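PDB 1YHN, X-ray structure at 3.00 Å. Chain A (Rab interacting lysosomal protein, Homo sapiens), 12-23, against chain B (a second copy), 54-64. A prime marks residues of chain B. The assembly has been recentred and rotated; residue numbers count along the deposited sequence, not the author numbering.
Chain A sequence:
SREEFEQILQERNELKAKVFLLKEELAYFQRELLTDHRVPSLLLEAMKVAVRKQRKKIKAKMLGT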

# COMPACT_ATOMS: atom_id res chain seq x y z
N ARG A 12 2.14 4.11 2.06
CA ARG A 12 0.76 3.65 2.15
C ARG A 12 -0.03 4.31 1.03
O ARG A 12 -0.82 3.67 0.35
CB ARG A 12 0.16 4.00 3.51
CG ARG A 12 -0.99 3.10 3.93
CD ARG A 12 -2.35 3.61 3.45
NE ARG A 12 -2.86 4.68 4.32
CZ ARG A 12 -2.55 5.96 4.17
NH1 ARG A 12 -1.74 6.33 3.20
NH2 ARG A 12 -3.04 6.86 5.01
N ASN A 13 0.20 5.60 0.83
CA ASN A 13 -0.51 6.34 -0.21
C ASN A 13 -0.15 5.81 -1.58
O ASN A 13 -1.03 5.46 -2.39
CB ASN A 13 -0.18 7.83 -0.15
CG ASN A 13 -0.78 8.52 1.05
OD1 ASN A 13 -1.85 8.13 1.52
ND2 ASN A 13 -0.10 9.55 1.56
N GLU A 14 1.14 5.77 -1.85
CA GLU A 14 1.62 5.30 -3.13
C GLU A 14 1.00 3.96 -3.49
O GLU A 14 0.43 3.80 -4.55
CB GLU A 14 3.12 5.17 -3.11
CG GLU A 14 3.67 5.04 -4.48
CD GLU A 14 5.08 5.54 -4.55
OE1 GLU A 14 5.58 5.67 -5.69
OE2 GLU A 14 5.67 5.81 -3.48
N LEU A 15 1.11 3.00 -2.58
CA LEU A 15 0.52 1.70 -2.83
C LEU A 15 -1.01 1.73 -2.99
O LEU A 15 -1.56 1.05 -3.85
CB LEU A 15 0.93 0.73 -1.73
CG LEU A 15 2.40 0.34 -1.93
CD1 LEU A 15 2.84 -0.62 -0.85
CD2 LEU A 15 2.55 -0.30 -3.30
N LYS A 16 -1.69 2.53 -2.18
CA LYS A 16 -3.14 2.60 -2.30
C LYS A 16 -3.43 3.04 -3.72
O LYS A 16 -4.29 2.48 -4.39
CB LYS A 16 -3.75 3.59 -1.30
CG LYS A 16 -5.25 3.81 -1.51
CD LYS A 16 -5.97 4.48 -0.33
CE LYS A 16 -6.27 3.49 0.78
NZ LYS A 16 -6.89 4.10 1.99
N ALA A 17 -2.68 4.03 -4.18
CA ALA A 17 -2.86 4.55 -5.53
C ALA A 17 -2.63 3.48 -6.59
O ALA A 17 -3.45 3.30 -7.49
CB ALA A 17 -1.93 5.70 -5.75
N LYS A 18 -1.51 2.78 -6.49
CA LYS A 18 -1.19 1.71 -7.43
C LYS A 18 -2.35 0.75 -7.49
O LYS A 18 -2.90 0.48 -8.56
CB LYS A 18 0.08 0.96 -6.99
CG LYS A 18 1.39 1.72 -7.17
CD LYS A 18 2.53 1.00 -6.43
CE LYS A 18 3.94 1.47 -6.84
NZ LYS A 18 4.29 2.87 -6.47
N VAL A 19 -2.75 0.24 -6.32
CA VAL A 19 -3.86 -0.70 -6.26
C VAL A 19 -5.10 -0.19 -6.98
O VAL A 19 -5.87 -0.97 -7.52
CB VAL A 19 -4.23 -1.05 -4.80
CG1 VAL A 19 -5.26 -2.15 -4.79
CG2 VAL A 19 -3.00 -1.51 -4.06
N PHE A 20 -5.29 1.12 -7.02
CA PHE A 20 -6.45 1.64 -7.73
C PHE A 20 -6.23 1.49 -9.23
O PHE A 20 -7.10 0.99 -9.95
CB PHE A 20 -6.66 3.12 -7.41
CG PHE A 20 -7.66 3.79 -8.31
CD1 PHE A 20 -9.02 3.54 -8.16
CD2 PHE A 20 -7.25 4.63 -9.33
CE1 PHE A 20 -9.94 4.11 -9.02
CE2 PHE A 20 -8.17 5.20 -10.19
CZ PHE A 20 -9.51 4.94 -10.04
N LEU A 21 -5.05 1.92 -9.69
CA LEU A 21 -4.68 1.88 -11.10
C LEU A 21 -4.61 0.47 -11.64
O LEU A 21 -5.15 0.18 -12.70
CB LEU A 21 -3.33 2.57 -11.29
CG LEU A 21 -3.30 4.02 -10.81
CD1 LEU A 21 -1.93 4.64 -11.06
CD2 LEU A 21 -4.39 4.80 -11.52
N LEU A 22 -3.93 -0.41 -10.93
CA LEU A 22 -3.86 -1.78 -11.40
C LEU A 22 -5.28 -2.30 -11.59
O LEU A 22 -5.56 -3.01 -12.54
CB LEU A 22 -3.10 -2.63 -10.40
CG LEU A 22 -1.64 -2.20 -10.21
CD1 LEU A 22 -0.95 -3.16 -9.26
CD2 LEU A 22 -0.93 -2.19 -11.55
N LYS A 23 -6.18 -1.94 -10.69
CA LYS A 23 -7.57 -2.35 -10.80
C LYS A 23 -8.13 -1.89 -12.14
O LYS A 23 -8.91 -2.60 -12.76
CB LYS A 23 -8.42 -1.73 -9.67
CG LYS A 23 -8.25 -2.38 -8.32
CD LYS A 23 -8.65 -3.83 -8.35
CE LYS A 23 -8.59 -4.44 -6.95
NZ LYS A 23 -9.65 -3.92 -6.05
N GLN B 54 0.30 5.69 -19.72
CA GLN B 54 -0.84 6.43 -19.16
C GLN B 54 -0.75 6.38 -17.65
O GLN B 54 -1.00 7.37 -16.97
CB GLN B 54 -2.18 5.79 -19.56
CG GLN B 54 -3.14 6.71 -20.32
CD GLN B 54 -3.42 8.02 -19.60
OE1 GLN B 54 -2.50 8.76 -19.26
NE2 GLN B 54 -4.70 8.31 -19.37
N ARG B 55 -0.38 5.20 -17.14
CA ARG B 55 -0.24 4.99 -15.72
C ARG B 55 0.56 6.14 -15.15
O ARG B 55 0.05 6.92 -14.35
CB ARG B 55 0.47 3.67 -15.44
CG ARG B 55 0.41 3.29 -13.97
CD ARG B 55 1.36 2.16 -13.61
NE ARG B 55 0.88 0.85 -14.03
CZ ARG B 55 1.42 -0.30 -13.63
NH1 ARG B 55 2.46 -0.29 -12.80
NH2 ARG B 55 0.93 -1.46 -14.06
N LYS B 56 1.82 6.26 -15.55
CA LYS B 56 2.66 7.34 -15.05
C LYS B 56 1.86 8.63 -14.86
O LYS B 56 1.84 9.21 -13.78
CB LYS B 56 3.83 7.58 -16.00
CG LYS B 56 4.38 9.02 -16.03
CD LYS B 56 5.46 9.32 -14.99
CE LYS B 56 4.90 9.48 -13.58
NZ LYS B 56 4.50 8.18 -12.95
N LYS B 57 1.20 9.04 -15.93
CA LYS B 57 0.38 10.25 -15.95
C LYS B 57 -0.58 10.31 -14.76
O LYS B 57 -0.34 11.03 -13.79
CB LYS B 57 -0.41 10.29 -17.28
CG LYS B 57 -1.11 11.61 -17.65
CD LYS B 57 -1.38 11.67 -19.18
CE LYS B 57 -2.59 12.55 -19.57
NZ LYS B 57 -3.94 11.92 -19.29
N ILE B 58 -1.66 9.55 -14.84
CA ILE B 58 -2.66 9.52 -13.79
C ILE B 58 -2.06 9.39 -12.39
O ILE B 58 -2.29 10.24 -11.54
CB ILE B 58 -3.68 8.39 -14.05
CG1 ILE B 58 -4.66 8.29 -12.89
CG2 ILE B 58 -2.97 7.08 -14.26
CD1 ILE B 58 -5.85 7.38 -13.16
N LYS B 59 -1.30 8.33 -12.15
CA LYS B 59 -0.67 8.13 -10.85
C LYS B 59 -0.03 9.41 -10.35
O LYS B 59 -0.21 9.80 -9.20
CB LYS B 59 0.41 7.06 -10.94
CG LYS B 59 1.21 6.90 -9.66
CD LYS B 59 2.39 5.98 -9.85
CE LYS B 59 3.01 5.65 -8.53
NZ LYS B 59 4.35 5.03 -8.71
N ALA B 60 0.73 10.05 -11.22
CA ALA B 60 1.43 11.28 -10.88
C ALA B 60 0.51 12.32 -10.25
O ALA B 60 0.76 12.79 -9.14
CB ALA B 60 2.10 11.85 -12.12
N LYS B 61 -0.57 12.67 -10.95
CA LYS B 61 -1.50 13.66 -10.43
C LYS B 61 -2.24 13.13 -9.20
O LYS B 61 -2.81 13.91 -8.44
CB LYS B 61 -2.53 14.05 -11.49
CG LYS B 61 -3.78 13.19 -11.48
CD LYS B 61 -4.87 13.84 -12.30
CE LYS B 61 -5.15 15.25 -11.82
NZ LYS B 61 -6.01 16.01 -12.77
N MET B 62 -2.24 11.82 -9.03
CA MET B 62 -2.92 11.25 -7.88
C MET B 62 -2.11 11.55 -6.62
O MET B 62 -2.67 11.93 -5.59
CB MET B 62 -3.06 9.73 -8.01
CG MET B 62 -4.10 9.26 -9.03
SD MET B 62 -4.84 7.70 -8.52
CE MET B 62 -3.44 6.69 -8.53
N LEU B 63 -0.80 11.40 -6.72
CA LEU B 63 0.08 11.63 -5.58
C LEU B 63 0.68 13.02 -5.57
O LEU B 63 1.49 13.35 -4.70
CB LEU B 63 1.20 10.61 -5.58
CG LEU B 63 0.75 9.16 -5.56
CD1 LEU B 63 1.97 8.27 -5.64
CD2 LEU B 63 -0.05 8.89 -4.30
N GLY B 64 0.30 13.82 -6.56
CA GLY B 64 0.82 15.18 -6.63
C GLY B 64 2.29 15.29 -6.97
O GLY B 64 2.94 16.28 -6.63

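The one salt bridge between the two helices joins Glu14 to Lys59′, with OE1 of Glu14 3.3 Å from NZ of Lys59′; as a hydrogen bond donated by the lysine it is weak. The same carboxylate oxygen also receives a lysine from its own helix, one turn on, NZ of Lys18 lying 3.2 Å from OE1 of Glu14. The two ammonium groups are thereby drawn together, NZ of Lys18 standing 3.1 Å from NZ of Lys59′. Both are donors and cannot bond to each other, but the carboxylate they share can offset part of the repulsion. Lys59′ reaches this site with all four chi angles t, and the base of its side chain packs against Leu21.

Beside this charged cluster the contact is largely apolar. The helices run roughly antiparallel, at 142°, and the two stretches bury 530 Å², both sides summed. Ala17, Leu21, Ile58′ and Met62′ are buried, which suits their apolar side chains. Leu21, the residue most covered by the opposing stretch, points toward chain B and fits as a knob among Arg55′, Ile58′, Lys59′ and Met62′. Its CD2 lies 3.4 Å from CD1 of Ile58′, and its CD1 lies 3.4 Å from CB of Lys59′, so one lysine contributes both charge and hydrocarbon.

One turn earlier, Ala17 also points toward chain B. Its small side chain leaves space for the end of Met62′, whose CE lies 3.3 Å from CB of Ala17, while CD2 of Leu63′ is 4.0 Å from that same CB. Leu63′ also packs against the aliphatic part of Glu14, its CD1 3.8 Å from CG of Glu14.

Phe20 flanks Leu21: CD1 of Ile58′ meets the edge of its ring, and SD of Met62′ approaches obliquely, 4.0 Å from CD2 of Phe20. CD2 of Leu22 lies over one face of the Arg55′ guanidinium, 3.2 Å from NH2 of Arg55′.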